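Local coordinates for NTP pyrophosphohydrolase MazG-like domain-containing protein (Vibrio sp. DAT722, PDB 2Q73), which probably hydrolyses nucleoside triphosphates to monophosphates and pyrophosphate as a magnesium-dependent, MazG-type house-cleaning enzyme, at residues C[3-17]-C[64-78]. Residues are numbered along the deposited sequence; the frame is centred on the assembly and turned at random.
Sequences LSELQSHIKEFDYAP and YYVCALANIHGVNLE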
loop_
_atom_site.group_PDB
_atom_site.type_symbol
_atom_site.label_atom_id
_atom_site.label_comp_id
_atom_site.label_asym_id
_atom_site.label_seq_id
_atom_site.Cartn_x
_atom_site.Cartn_y
_atom_site.Cartn_z
ATOM N N LEU C 3 3.983 -21.073 -12.202
ATOM C CA LEU C 3 4.054 -20.302 -10.952
ATOM C C LEU C 3 5.040 -20.916 -9.944
ATOM O O LEU C 3 5.809 -20.194 -9.288
ATOM C CB LEU C 3 2.656 -20.204 -10.343
ATOM C CG LEU C 3 2.419 -19.444 -9.041
ATOM C CD1 LEU C 3 2.857 -17.996 -9.165
ATOM C CD2 LEU C 3 0.956 -19.539 -8.676
ATOM N N SER C 4 4.992 -22.243 -9.822
ATOM C CA SER C 4 5.900 -22.992 -8.951
ATOM C C SER C 4 7.357 -22.869 -9.391
ATOM O O SER C 4 8.248 -22.722 -8.546
ATOM C CB SER C 4 5.468 -24.463 -8.824
ATOM O OG SER C 4 5.439 -25.140 -10.078
ATOM N N GLU C 5 7.590 -22.909 -10.707
ATOM C CA GLU C 5 8.925 -22.684 -11.284
ATOM C C GLU C 5 9.444 -21.252 -11.055
ATOM O O GLU C 5 10.622 -21.062 -10.747
ATOM C CB GLU C 5 8.947 -23.038 -12.779
ATOM C CG GLU C 5 8.868 -24.532 -13.053
ATOM C CD GLU C 5 8.422 -24.878 -14.482
ATOM O OE1 GLU C 5 8.195 -23.957 -15.310
ATOM O OE2 GLU C 5 8.285 -26.086 -14.767
ATOM N N LEU C 6 8.578 -20.256 -11.215
ATOM C CA LEU C 6 8.958 -18.877 -10.935
ATOM C C LEU C 6 9.342 -18.731 -9.457
ATOM O O LEU C 6 10.372 -18.129 -9.123
ATOM C CB LEU C 6 7.823 -17.914 -11.304
ATOM C CG LEU C 6 8.045 -16.426 -10.999
ATOM C CD1 LEU C 6 9.193 -15.855 -11.828
ATOM C CD2 LEU C 6 6.768 -15.623 -11.234
ATOM N N GLN C 7 8.517 -19.301 -8.579
ATOM C CA GLN C 7 8.746 -19.211 -7.132
ATOM C C GLN C 7 10.077 -19.867 -6.758
ATOM O O GLN C 7 10.840 -19.315 -5.960
ATOM C CB GLN C 7 7.598 -19.857 -6.362
ATOM C CG GLN C 7 7.350 -19.263 -4.984
ATOM C CD GLN C 7 6.441 -20.132 -4.133
ATOM O OE1 GLN C 7 5.339 -20.521 -4.555
ATOM N NE2 GLN C 7 6.894 -20.437 -2.925
ATOM N N SER C 8 10.364 -21.026 -7.353
ATOM C CA SER C 8 11.607 -21.740 -7.058
ATOM C C SER C 8 12.840 -21.072 -7.678
ATOM O O SER C 8 13.906 -21.076 -7.066
ATOM C CB SER C 8 11.515 -23.241 -7.388
ATOM O OG SER C 8 11.450 -23.455 -8.775
ATOM N N HIS C 9 12.689 -20.470 -8.859
ATOM C CA HIS C 9 13.771 -19.687 -9.474
ATOM C C HIS C 9 14.110 -18.436 -8.643
ATOM O O HIS C 9 15.280 -18.097 -8.470
ATOM C CB HIS C 9 13.435 -19.332 -10.937
ATOM C CG HIS C 9 13.593 -20.478 -11.891
ATOM N ND1 HIS C 9 13.715 -20.302 -13.253
ATOM C CD2 HIS C 9 13.670 -21.816 -11.681
ATOM C CE1 HIS C 9 13.846 -21.480 -13.840
ATOM N NE2 HIS C 9 13.821 -22.414 -12.907
ATOM N N ILE C 10 13.091 -17.774 -8.103
ATOM C CA ILE C 10 13.315 -16.615 -7.243
ATOM C C ILE C 10 14.017 -17.050 -5.950
ATOM O O ILE C 10 14.970 -16.397 -5.513
ATOM C CB ILE C 10 12.011 -15.857 -6.956
ATOM C CG1 ILE C 10 11.506 -15.179 -8.237
ATOM C CG2 ILE C 10 12.202 -14.807 -5.813
ATOM C CD1 ILE C 10 10.142 -14.488 -8.064
ATOM N N LYS C 11 13.575 -18.165 -5.366
ATOM C CA LYS C 11 14.246 -18.721 -4.183
ATOM C C LYS C 11 15.737 -18.991 -4.397
ATOM O O LYS C 11 16.545 -18.703 -3.514
ATOM C CB LYS C 11 13.549 -19.989 -3.675
ATOM C CG LYS C 11 14.092 -20.452 -2.333
ATOM C CD LYS C 11 13.234 -21.492 -1.671
ATOM C CE LYS C 11 13.908 -21.941 -0.386
ATOM N NZ LYS C 11 13.076 -22.901 0.370
ATOM N N GLU C 12 16.098 -19.541 -5.559
ATOM C CA GLU C 12 17.503 -19.809 -5.917
ATOM C C GLU C 12 18.368 -18.547 -5.929
ATOM O O GLU C 12 19.544 -18.580 -5.573
ATOM C CB GLU C 12 17.594 -20.464 -7.301
ATOM C CG GLU C 12 17.143 -21.918 -7.372
ATOM C CD GLU C 12 17.316 -22.528 -8.782
ATOM O OE1 GLU C 12 16.643 -22.086 -9.756
ATOM O OE2 GLU C 12 18.129 -23.459 -8.910
ATOM N N PHE C 13 17.759 -17.450 -6.366
ATOM C CA PHE C 13 18.402 -16.161 -6.583
ATOM C C PHE C 13 18.400 -15.261 -5.325
ATOM O O PHE C 13 19.327 -14.487 -5.092
ATOM C CB PHE C 13 17.619 -15.439 -7.696
ATOM C CG PHE C 13 18.105 -14.045 -7.991
ATOM C CD1 PHE C 13 19.367 -13.845 -8.563
ATOM C CD2 PHE C 13 17.301 -12.942 -7.725
ATOM C CE1 PHE C 13 19.824 -12.565 -8.845
ATOM C CE2 PHE C 13 17.755 -11.653 -8.002
ATOM C CZ PHE C 13 19.025 -11.471 -8.562
ATOM N N ASP C 14 17.360 -15.376 -4.515
ATOM C CA ASP C 14 17.083 -14.364 -3.512
ATOM C C ASP C 14 16.253 -14.976 -2.391
ATOM O O ASP C 14 15.023 -14.935 -2.407
ATOM C CB ASP C 14 16.338 -13.193 -4.186
ATOM C CG ASP C 14 16.028 -12.027 -3.232
ATOM O OD1 ASP C 14 16.437 -12.059 -2.045
ATOM O OD2 ASP C 14 15.366 -11.071 -3.690
ATOM N N TYR C 15 16.939 -15.526 -1.401
ATOM C CA TYR C 15 16.267 -16.142 -0.268
ATOM C C TYR C 15 17.029 -15.828 1.017
ATOM O O TYR C 15 18.064 -16.428 1.298
ATOM C CB TYR C 15 16.141 -17.661 -0.482
ATOM C CG TYR C 15 15.429 -18.359 0.645
ATOM C CD1 TYR C 15 14.094 -18.103 0.902
ATOM C CD2 TYR C 15 16.098 -19.280 1.454
ATOM C CE1 TYR C 15 13.430 -18.727 1.946
ATOM C CE2 TYR C 15 15.439 -19.918 2.509
ATOM C CZ TYR C 15 14.103 -19.626 2.745
ATOM O OH TYR C 15 13.415 -20.232 3.775
ATOM N N ALA C 16 16.504 -14.872 1.779
ATOM C CA ALA C 16 17.146 -14.433 3.022
ATOM C C ALA C 16 16.063 -14.516 4.109
ATOM O O ALA C 16 15.390 -13.531 4.389
ATOM C CB ALA C 16 17.671 -13.013 2.858
ATOM N N PRO C 17 15.854 -15.719 4.675
ATOM C CA PRO C 17 14.737 -15.930 5.617
ATOM C C PRO C 17 14.791 -15.049 6.885
ATOM O O PRO C 17 13.763 -14.771 7.495
ATOM C CB PRO C 17 14.867 -17.418 5.983
ATOM C CG PRO C 17 16.270 -17.807 5.622
ATOM C CD PRO C 17 16.630 -16.948 4.445
ATOM N N TYR C 64 7.100 -10.420 -8.117
ATOM C CA TYR C 64 8.398 -10.884 -7.634
ATOM C C TYR C 64 8.386 -10.933 -6.111
ATOM O O TYR C 64 8.770 -11.938 -5.525
ATOM C CB TYR C 64 9.526 -9.971 -8.118
ATOM C CG TYR C 64 10.894 -10.385 -7.597
ATOM C CD1 TYR C 64 11.724 -11.211 -8.347
ATOM C CD2 TYR C 64 11.353 -9.949 -6.341
ATOM C CE1 TYR C 64 12.980 -11.602 -7.872
ATOM C CE2 TYR C 64 12.600 -10.329 -5.862
ATOM C CZ TYR C 64 13.409 -11.151 -6.634
ATOM O OH TYR C 64 14.645 -11.550 -6.168
ATOM N N TYR C 65 7.927 -9.859 -5.473
ATOM C CA TYR C 65 7.902 -9.832 -4.001
ATOM C C TYR C 65 6.832 -10.716 -3.372
ATOM O O TYR C 65 7.056 -11.246 -2.290
ATOM C CB TYR C 65 7.935 -8.394 -3.459
ATOM C CG TYR C 65 9.314 -7.852 -3.642
ATOM C CD1 TYR C 65 9.612 -6.962 -4.691
ATOM C CD2 TYR C 65 10.371 -8.327 -2.842
ATOM C CE1 TYR C 65 10.931 -6.504 -4.883
ATOM C CE2 TYR C 65 11.665 -7.903 -3.033
ATOM C CZ TYR C 65 11.937 -6.995 -4.054
ATOM O OH TYR C 65 13.212 -6.571 -4.197
ATOM N N VAL C 66 5.706 -10.914 -4.068
ATOM C CA VAL C 66 4.716 -11.911 -3.654
ATOM C C VAL C 66 5.367 -13.315 -3.632
ATOM O O VAL C 66 5.242 -14.038 -2.648
ATOM C CB VAL C 66 3.430 -11.855 -4.525
ATOM C CG1 VAL C 66 2.574 -13.100 -4.320
ATOM C CG2 VAL C 66 2.592 -10.604 -4.184
ATOM N N CYS C 67 6.083 -13.680 -4.698
ATOM C CA CYS C 67 6.806 -14.973 -4.709
ATOM C C CYS C 67 7.913 -15.034 -3.647
ATOM O O CYS C 67 8.088 -16.070 -2.984
ATOM C CB CYS C 67 7.394 -15.253 -6.085
ATOM S SG CYS C 67 6.133 -15.561 -7.341
ATOM N N ALA C 68 8.661 -13.941 -3.500
ATOM C CA ALA C 68 9.771 -13.918 -2.539
ATOM C C ALA C 68 9.227 -14.074 -1.117
ATOM O O ALA C 68 9.760 -14.851 -0.325
ATOM C CB ALA C 68 10.575 -12.651 -2.670
ATOM N N LEU C 69 8.140 -13.376 -0.817
ATOM C CA LEU C 69 7.468 -13.516 0.487
ATOM C C LEU C 69 6.915 -14.919 0.692
ATOM O O LEU C 69 6.940 -15.443 1.807
ATOM C CB LEU C 69 6.344 -12.493 0.622
ATOM C CG LEU C 69 6.804 -11.072 0.978
ATOM C CD1 LEU C 69 5.735 -10.048 0.607
ATOM C CD2 LEU C 69 7.122 -11.023 2.487
ATOM N N ALA C 70 6.400 -15.532 -0.375
ATOM C CA ALA C 70 5.887 -16.888 -0.235
ATOM C C ALA C 70 7.012 -17.824 0.216
ATOM O O ALA C 70 6.813 -18.678 1.106
ATOM C CB ALA C 70 5.241 -17.371 -1.532
ATOM N N ASN C 71 8.190 -17.669 -0.389
ATOM C CA ASN C 71 9.339 -18.485 -0.015
ATOM C C ASN C 71 9.707 -18.291 1.461
ATOM O O ASN C 71 9.909 -19.273 2.190
ATOM C CB ASN C 71 10.539 -18.161 -0.913
ATOM C CG ASN C 71 10.329 -18.603 -2.346
ATOM O OD1 ASN C 71 9.716 -19.645 -2.605
ATOM N ND2 ASN C 71 10.860 -17.832 -3.287
ATOM N N ILE C 72 9.811 -17.027 1.866
ATOM C CA ILE C 72 10.112 -16.599 3.249
ATOM C C ILE C 72 9.145 -17.217 4.268
ATOM O O ILE C 72 9.563 -17.644 5.354
ATOM C CB ILE C 72 10.131 -14.999 3.343
ATOM C CG1 ILE C 72 11.323 -14.428 2.568
ATOM C CG2 ILE C 72 10.180 -14.462 4.771
ATOM C CD1 ILE C 72 12.630 -15.131 2.828
ATOM N N HIS C 73 7.863 -17.273 3.905
ATOM C CA HIS C 73 6.800 -17.647 4.837
ATOM C C HIS C 73 6.325 -19.078 4.684
ATOM O O HIS C 73 5.282 -19.439 5.230
ATOM C CB HIS C 73 5.629 -16.661 4.736
ATOM C CG HIS C 73 5.969 -15.300 5.254
ATOM N ND1 HIS C 73 5.948 -14.996 6.598
ATOM C CD2 HIS C 73 6.378 -14.176 4.622
ATOM C CE1 HIS C 73 6.302 -13.734 6.765
ATOM N NE2 HIS C 73 6.568 -13.214 5.583
ATOM N N GLY C 74 7.094 -19.881 3.949
ATOM C CA GLY C 74 6.809 -21.308 3.788
ATOM C C GLY C 74 5.539 -21.598 3.017
ATOM O O GLY C 74 4.876 -22.622 3.246
ATOM N N VAL C 75 5.203 -20.699 2.095
ATOM C CA VAL C 75 3.988 -20.846 1.293
ATOM C C VAL C 75 4.264 -21.444 -0.096
ATOM O O VAL C 75 5.189 -21.023 -0.791
ATOM C CB VAL C 75 3.244 -19.503 1.133
ATOM C CG1 VAL C 75 1.977 -19.708 0.287
ATOM C CG2 VAL C 75 2.912 -18.904 2.505
ATOM N N ASN C 76 3.438 -22.406 -0.487
ATOM C CA ASN C 76 3.451 -22.958 -1.835
ATOM C C ASN C 76 2.277 -22.329 -2.597
ATOM O O ASN C 76 1.115 -22.652 -2.343
ATOM C CB ASN C 76 3.345 -24.491 -1.781
ATOM C CG ASN C 76 3.380 -25.149 -3.164
ATOM O OD1 ASN C 76 2.924 -24.586 -4.155
ATOM N ND2 ASN C 76 3.909 -26.354 -3.220
ATOM N N LEU C 77 2.586 -21.429 -3.526
ATOM C CA LEU C 77 1.540 -20.637 -4.188
ATOM C C LEU C 77 0.660 -21.488 -5.103
ATOM O O LEU C 77 -0.556 -21.291 -5.162
ATOM C CB LEU C 77 2.123 -19.420 -4.929
ATOM C CG LEU C 77 2.637 -18.295 -4.031
ATOM C CD1 LEU C 77 3.539 -17.346 -4.820
ATOM C CD2 LEU C 77 1.489 -17.547 -3.346
ATOM N N GLU C 78 1.279 -22.439 -5.805
ATOM C CA GLU C 78 0.548 -23.339 -6.697
ATOM C C GLU C 78 -0.430 -24.205 -5.899
ATOM O O GLU C 78 -1.587 -24.331 -6.277
ATOM C CB GLU C 78 1.524 -24.156 -7.550
ATOM C CG GLU C 78 0.900 -25.248 -8.444
ATOM C CD GLU C 78 0.043 -24.716 -9.589
ATOM O OE1 GLU C 78 0.029 -23.494 -9.858
ATOM O OE2 GLU C 78 -0.626 -25.551 -10.238
HETATM O O HOH W 1 4.161 -22.626 -6.145
HETATM O O HOH W 2 12.626 -15.873 -1.967
HETATM O O HOH W 3 15.006 -8.571 -2.734
HETATM O O HOH W 4 11.528 -19.453 5.527
#
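The side-chain amide of Q7 is gripped at both ends. Its NE2 donates one proton to V75 O at 2.8 Å, nearly in line with that carbonyl, and the other to N71 OD1 at 2.9 Å, which it meets from above the carbonyl plane. On the other end OE1 takes the backbone N of L77 at 3.1 Å and a proton from a water that itself accepts from E78 N. With every polar hydrogen of the amide used, its rotation is fixed, and this buried group ties together the end of one helix, the turn after it and the start of the next. N71 returns the favour: its ND2 donates to Q7 O from the face opposite K11 N, so the carbonyl serves the helix and the neighbour at once, while a second water takes ND2 and bridges to D14 O.

Next along helix 3-13, I10 drops as a knob among Y64, C67, A68 and N71. Its chi1 of -69° lays CG2 over the Y64 ring face, and the extended chi2 takes CD1 on to a tight 3.5 Å from C67 CB. That ring's OH donates to D14 OD2 at 2.6 Å on the anti lone pair and also meets the edge of F13; D14 OD1 is held by Y23 of helix 20-39. Beyond, Y15 brings its CE1 edge to N71 O, and I72 CD1 touches the backbone of A16 and P17.

Helix 3-13 crosses helix 64-72, the end of helix 55-72, at -74°, with L3 and S4 against L77 and E78, just past the Schellman motif at G74. The side chain of Y64 lies about 9 Å from the bound magnesium ion. This is the all-alpha MazG fold, its N-terminal helix packed across the end of helix 55-72 and the turn into helix 77-90.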